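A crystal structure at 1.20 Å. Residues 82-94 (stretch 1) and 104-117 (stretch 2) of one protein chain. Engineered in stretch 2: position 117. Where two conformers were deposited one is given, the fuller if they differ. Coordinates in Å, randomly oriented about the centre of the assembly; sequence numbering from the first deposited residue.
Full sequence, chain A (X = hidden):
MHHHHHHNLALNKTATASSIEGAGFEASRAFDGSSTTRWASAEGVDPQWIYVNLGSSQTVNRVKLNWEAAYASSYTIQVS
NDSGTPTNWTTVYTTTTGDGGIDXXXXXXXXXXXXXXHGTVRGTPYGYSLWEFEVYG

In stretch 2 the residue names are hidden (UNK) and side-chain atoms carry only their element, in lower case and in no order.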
# COMPACT_ATOMS: atom_id res chain seq x y z
N ASP A 82 -9.51 8.33 10.45
CA ASP A 82 -9.68 7.97 11.88
C ASP A 82 -8.38 8.31 12.58
O ASP A 82 -7.30 8.31 12.06
CB ASP A 82 -9.86 6.49 11.98
CG ASP A 82 -11.16 5.95 11.40
OD1 ASP A 82 -12.24 6.55 11.53
OD2 ASP A 82 -11.18 4.89 10.76
N SER A 83 -8.51 8.64 13.88
CA SER A 83 -7.32 8.89 14.68
C SER A 83 -6.68 7.61 15.26
O SER A 83 -5.43 7.50 15.30
CB SER A 83 -7.55 9.83 15.83
OG SER A 83 -8.76 9.51 16.47
N GLY A 84 -7.52 6.69 15.71
CA GLY A 84 -7.06 5.43 16.20
C GLY A 84 -6.90 4.36 15.16
O GLY A 84 -6.61 4.69 14.00
N THR A 85 -7.01 3.10 15.48
CA THR A 85 -6.87 2.03 14.49
C THR A 85 -7.89 2.27 13.37
O THR A 85 -9.06 2.44 13.66
CB THR A 85 -7.15 0.69 15.20
OG1 THR A 85 -6.17 0.55 16.24
CG2 THR A 85 -7.06 -0.46 14.18
N PRO A 86 -7.49 2.25 12.11
CA PRO A 86 -8.48 2.65 11.09
C PRO A 86 -9.47 1.59 10.78
O PRO A 86 -9.10 0.45 10.50
CB PRO A 86 -7.58 2.92 9.83
CG PRO A 86 -6.35 2.05 10.11
CD PRO A 86 -6.14 2.13 11.57
N THR A 87 -10.74 1.97 10.83
CA THR A 87 -11.86 1.11 10.51
C THR A 87 -12.80 1.74 9.43
O THR A 87 -13.56 0.98 8.76
CB THR A 87 -12.71 0.75 11.78
OG1 THR A 87 -13.30 1.91 12.22
CG2 THR A 87 -11.90 0.12 12.88
N ASN A 88 -12.76 3.06 9.29
CA ASN A 88 -13.59 3.74 8.31
C ASN A 88 -12.66 4.14 7.15
O ASN A 88 -11.80 5.00 7.30
CB ASN A 88 -14.21 4.98 8.93
CG ASN A 88 -15.00 4.70 10.14
OD1 ASN A 88 -14.71 5.24 11.24
ND2 ASN A 88 -16.12 3.96 9.91
N TRP A 89 -12.90 3.47 6.03
CA TRP A 89 -12.06 3.52 4.81
C TRP A 89 -12.92 4.03 3.66
O TRP A 89 -14.09 3.63 3.52
CB TRP A 89 -11.49 2.19 4.39
CG TRP A 89 -10.51 1.57 5.34
CD1 TRP A 89 -10.76 0.56 6.23
CD2 TRP A 89 -9.13 1.89 5.51
NE1 TRP A 89 -9.64 0.24 6.93
CE2 TRP A 89 -8.60 1.02 6.55
CE3 TRP A 89 -8.27 2.85 4.90
CZ2 TRP A 89 -7.31 1.04 6.94
CZ3 TRP A 89 -7.00 2.88 5.35
CH2 TRP A 89 -6.49 2.01 6.43
N THR A 90 -12.38 4.94 2.85
CA THR A 90 -12.96 5.35 1.58
C THR A 90 -12.05 4.92 0.47
O THR A 90 -10.82 5.23 0.47
CB THR A 90 -13.13 6.86 1.54
OG1 THR A 90 -14.07 7.28 2.56
CG2 THR A 90 -13.74 7.27 0.25
N THR A 91 -12.60 4.19 -0.51
CA THR A 91 -11.88 3.85 -1.70
C THR A 91 -11.68 4.99 -2.62
O THR A 91 -12.67 5.71 -2.89
CB THR A 91 -12.58 2.66 -2.41
OG1 THR A 91 -12.55 1.61 -1.44
CG2 THR A 91 -11.98 2.34 -3.72
N VAL A 92 -10.48 5.24 -3.04
CA VAL A 92 -10.15 6.31 -4.03
C VAL A 92 -9.74 5.78 -5.36
O VAL A 92 -9.70 6.62 -6.32
CB VAL A 92 -9.13 7.26 -3.41
CG1 VAL A 92 -9.68 7.87 -2.18
CG2 VAL A 92 -7.78 6.60 -3.23
N TYR A 93 -9.50 4.50 -5.48
CA TYR A 93 -9.08 3.94 -6.74
C TYR A 93 -9.42 2.46 -6.73
O TYR A 93 -9.14 1.82 -5.63
CB TYR A 93 -7.58 4.08 -7.02
CG TYR A 93 -7.08 3.37 -8.24
CD1 TYR A 93 -7.31 3.95 -9.50
CD2 TYR A 93 -6.44 2.21 -8.19
CE1 TYR A 93 -6.87 3.34 -10.63
CE2 TYR A 93 -5.95 1.56 -9.32
CZ TYR A 93 -6.18 2.16 -10.56
OH TYR A 93 -5.70 1.52 -11.72
N THR A 94 -9.95 1.89 -7.75
CA THR A 94 -10.20 0.52 -7.92
C THR A 94 -9.67 -0.04 -9.25
O THR A 94 -9.94 0.65 -10.32
CB THR A 94 -11.69 0.14 -7.83
OG1 THR A 94 -12.26 0.68 -6.67
CG2 THR A 94 -11.97 -1.28 -8.03
N UNK A 104 0.99 4.09 -10.62
CA UNK A 104 1.08 5.45 -10.05
C UNK A 104 -0.28 6.08 -10.25
O UNK A 104 -0.71 6.19 -11.47
c UNK A 104 2.62 7.45 -10.01
o UNK A 104 1.84 8.03 -9.27
o UNK A 104 3.66 7.96 -10.34
c UNK A 104 2.25 6.18 -10.69
N UNK A 105 -0.98 6.43 -9.20
CA UNK A 105 -2.37 6.81 -9.20
C UNK A 105 -2.58 8.10 -8.54
O UNK A 105 -2.13 8.31 -7.43
c UNK A 105 -2.98 4.32 -8.99
c UNK A 105 -3.24 5.74 -8.46
c UNK A 105 -4.70 6.11 -8.45
c UNK A 105 -2.69 3.30 -7.91
N UNK A 106 -3.27 9.04 -9.23
CA UNK A 106 -3.63 10.33 -8.70
C UNK A 106 -5.19 10.44 -8.53
O UNK A 106 -5.90 9.89 -9.40
c UNK A 106 -3.05 11.43 -9.61
o UNK A 106 -1.63 11.46 -9.45
c UNK A 106 -3.54 12.79 -9.19
N UNK A 107 -5.62 11.03 -7.48
CA UNK A 107 -7.04 11.14 -7.14
C UNK A 107 -7.33 12.51 -6.58
O UNK A 107 -6.43 13.25 -6.25
c UNK A 107 -5.82 10.07 -2.88
c UNK A 107 -4.71 8.53 -4.20
c UNK A 107 -4.80 9.20 -3.07
c UNK A 107 -7.50 9.99 -6.22
c UNK A 107 -6.67 10.34 -3.94
c UNK A 107 -5.55 8.78 -5.26
c UNK A 107 -6.55 9.66 -5.09
N UNK A 108 -8.59 12.87 -6.46
CA UNK A 108 -8.94 14.14 -5.87
C UNK A 108 -8.50 14.19 -4.43
O UNK A 108 -8.64 13.15 -3.67
c UNK A 108 -10.78 14.77 -7.47
c UNK A 108 -10.44 14.43 -5.96
o UNK A 108 -11.19 13.38 -5.50
N UNK A 109 -8.02 15.28 -3.97
CA UNK A 109 -7.34 15.30 -2.69
C UNK A 109 -8.25 14.96 -1.51
O UNK A 109 -9.49 15.29 -1.43
c UNK A 109 -6.83 16.68 -2.40
N UNK A 110 -7.70 14.23 -0.57
CA UNK A 110 -8.37 13.81 0.69
C UNK A 110 -7.49 14.11 1.83
O UNK A 110 -6.26 14.31 1.68
n UNK A 110 -13.32 10.79 0.07
n UNK A 110 -11.51 10.77 -1.29
c UNK A 110 -10.10 12.24 -0.10
c UNK A 110 -8.71 12.33 0.55
c UNK A 110 -12.81 10.78 -1.14
n UNK A 110 -13.60 10.72 -2.21
c UNK A 110 -10.54 10.88 -0.22
N UNK A 111 -8.04 14.18 3.04
CA UNK A 111 -7.24 14.24 4.25
C UNK A 111 -7.23 12.81 4.84
O UNK A 111 -8.28 12.18 4.99
c UNK A 111 -6.97 15.11 6.55
c UNK A 111 -7.80 15.16 5.33
o UNK A 111 -7.90 16.46 4.70
N UNK A 112 -6.03 12.31 5.07
CA UNK A 112 -5.89 10.92 5.61
C UNK A 112 -4.75 10.85 6.57
O UNK A 112 -3.74 11.51 6.42
c UNK A 112 -5.61 9.96 4.43
N UNK A 113 -4.95 10.04 7.58
CA UNK A 113 -3.88 9.58 8.46
C UNK A 113 -3.37 8.24 7.98
O UNK A 113 -2.17 7.91 8.21
c UNK A 113 -2.63 8.66 13.22
n UNK A 113 -3.05 8.65 14.64
c UNK A 113 -4.35 9.52 9.90
c UNK A 113 -3.26 9.11 10.87
c UNK A 113 -3.70 9.17 12.31
N UNK A 114 -4.18 7.42 7.37
CA UNK A 114 -3.81 6.10 6.91
C UNK A 114 -4.12 5.87 5.46
O UNK A 114 -5.20 6.32 5.00
o UNK A 114 -4.03 5.50 13.36
c UNK A 114 -4.50 4.99 7.73
c UNK A 114 -4.37 5.10 9.21
c UNK A 114 -5.33 5.80 9.95
c UNK A 114 -4.17 5.33 11.97
c UNK A 114 -3.29 4.61 9.90
c UNK A 114 -3.17 4.69 11.30
c UNK A 114 -5.21 5.92 11.38
N UNK A 115 -3.23 5.20 4.74
CA UNK A 115 -3.44 4.95 3.31
C UNK A 115 -3.19 3.45 3.09
O UNK A 115 -2.12 2.96 3.56
c UNK A 115 -2.49 5.81 2.45
c UNK A 115 -2.69 7.25 2.78
c UNK A 115 -2.75 5.52 0.97
N UNK A 116 -4.11 2.75 2.49
CA UNK A 116 -4.09 1.32 2.36
C UNK A 116 -4.12 0.87 0.91
O UNK A 116 -4.90 1.42 0.12
n UNK A 116 -9.82 -1.98 4.03
c UNK A 116 -5.33 -0.82 3.16
n UNK A 116 -8.26 -3.01 5.34
c UNK A 116 -5.30 0.71 3.06
c UNK A 116 -6.21 -1.44 4.24
n UNK A 116 -7.63 -1.30 3.92
c UNK A 116 -8.60 -2.11 4.44
N UNK A 117 -3.38 -0.14 0.61
CA UNK A 117 -3.54 -0.97 -0.62
C UNK A 117 -4.21 -2.23 -0.19
O UNK A 117 -3.67 -2.96 0.69
c UNK A 117 -1.66 -4.67 -1.47
c UNK A 117 -2.22 -1.91 -2.60
se UNK A 117 -2.93 -3.79 -2.64
c UNK A 117 -2.19 -1.28 -1.20

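Position 104 carries two carbons, the second bearing two oxygens, and reaches nothing on stretch 1: a carboxylate, Asp-104, with both oxygens hydrogen-bonded elsewhere in the structure. Position 105 has four carbons forked at the first, one arm two carbons long, and covers one face of the Tyr-93 ring. This is Ile-105; its CG1 sits 4.0 Å from the Tyr-93 ring centroid, almost on the ring normal, and its CG2 comes within 3.5 Å of Tyr-93 CD1.

At 106 one carbon bears an oxygen and a carbon and points away from stretch 1, in keeping with the alternation along a strand; it is Thr-106. Position 107 turns back with one carbon and a ring of six carbons, no heteroatom, and a Val-92 methyl lies over one face of the ring: Phe-107. Val-92 CG2 stands 3.6 Å from its ring centroid, 7° off the normal, so a methyl is seated squarely on an aromatic face.

The chain turns a corner at 108, whose single carbon bearing an oxygen and a carbon makes no contact with stretch 1: Thr-108. Position 109, a lone carbon out of reach, is Ala-109. Position 110 is long: three carbons, a nitrogen, then a carbon with two more nitrogens, its end near methyls of Thr-90 and Val-92, hence Arg-110. Its guanidinium lays one face against Thr-90, with NH1 3.5 Å from Thr-90 CG2, while NE lies 3.5 Å from Val-92 CG1. These are packing contacts, the flat group lying over the Thr-90 methyl.

Position 111, again one carbon bearing an oxygen and a carbon, is out of reach: Thr-111. Position 112 has one carbon, buried but directed sideways and clear of stretch 1: Ala-112.

At 113, four carbons in a row end in a nitrogen that meets a carbonyl of the 82-84 loop. This is Lys-113, fully extended with every chi in t, and NZ donates a 2.7 Å hydrogen bond to Ser-83 O. Position 114 has one carbon and a six-carbon ring bearing an oxygen; Pro-86 lies over one face of the ring, and the carbonyls of Ser-83 and Gly-84 are near the oxygen. It is Tyr-114. Pro-86 CD is 3.8 Å from the ring centroid, and the hydroxyl OH lies 3.1 Å from Ser-83 O and 2.8 Å from Gly-84 O.

Position 115, one carbon carrying two, points away into buried surroundings: Val-115. Position 116 has three carbons, a nitrogen, and a carbon with two nitrogens, spread over the indole of Trp-89. It is Arg-116, its guanidinium stacked at 5° to the indole, with CZ 3.8 Å from the centroid of the Trp-89 five-membered ring. Position 117, two carbons, a selenium and a carbon, unbranched, is the engineered Met-117, modelled as selenomethionine and out of reach.

The contact works by flat surfaces meeting small or flat partners: Ile-105 on Tyr-93, Val-92 on Phe-107, Pro-86 on Tyr-114, and Arg-116 on Trp-89. Polar recognition is concentrated at the loop, where Lys-113 reads a backbone carbonyl. Asp-82 supports that loop internally, its OD2 accepting hydrogen bonds from Thr-87 N (3.0 Å) and Asn-88 N (2.8 Å).

Stretch 2, residues 104-117: DITFTARTAKYVRM
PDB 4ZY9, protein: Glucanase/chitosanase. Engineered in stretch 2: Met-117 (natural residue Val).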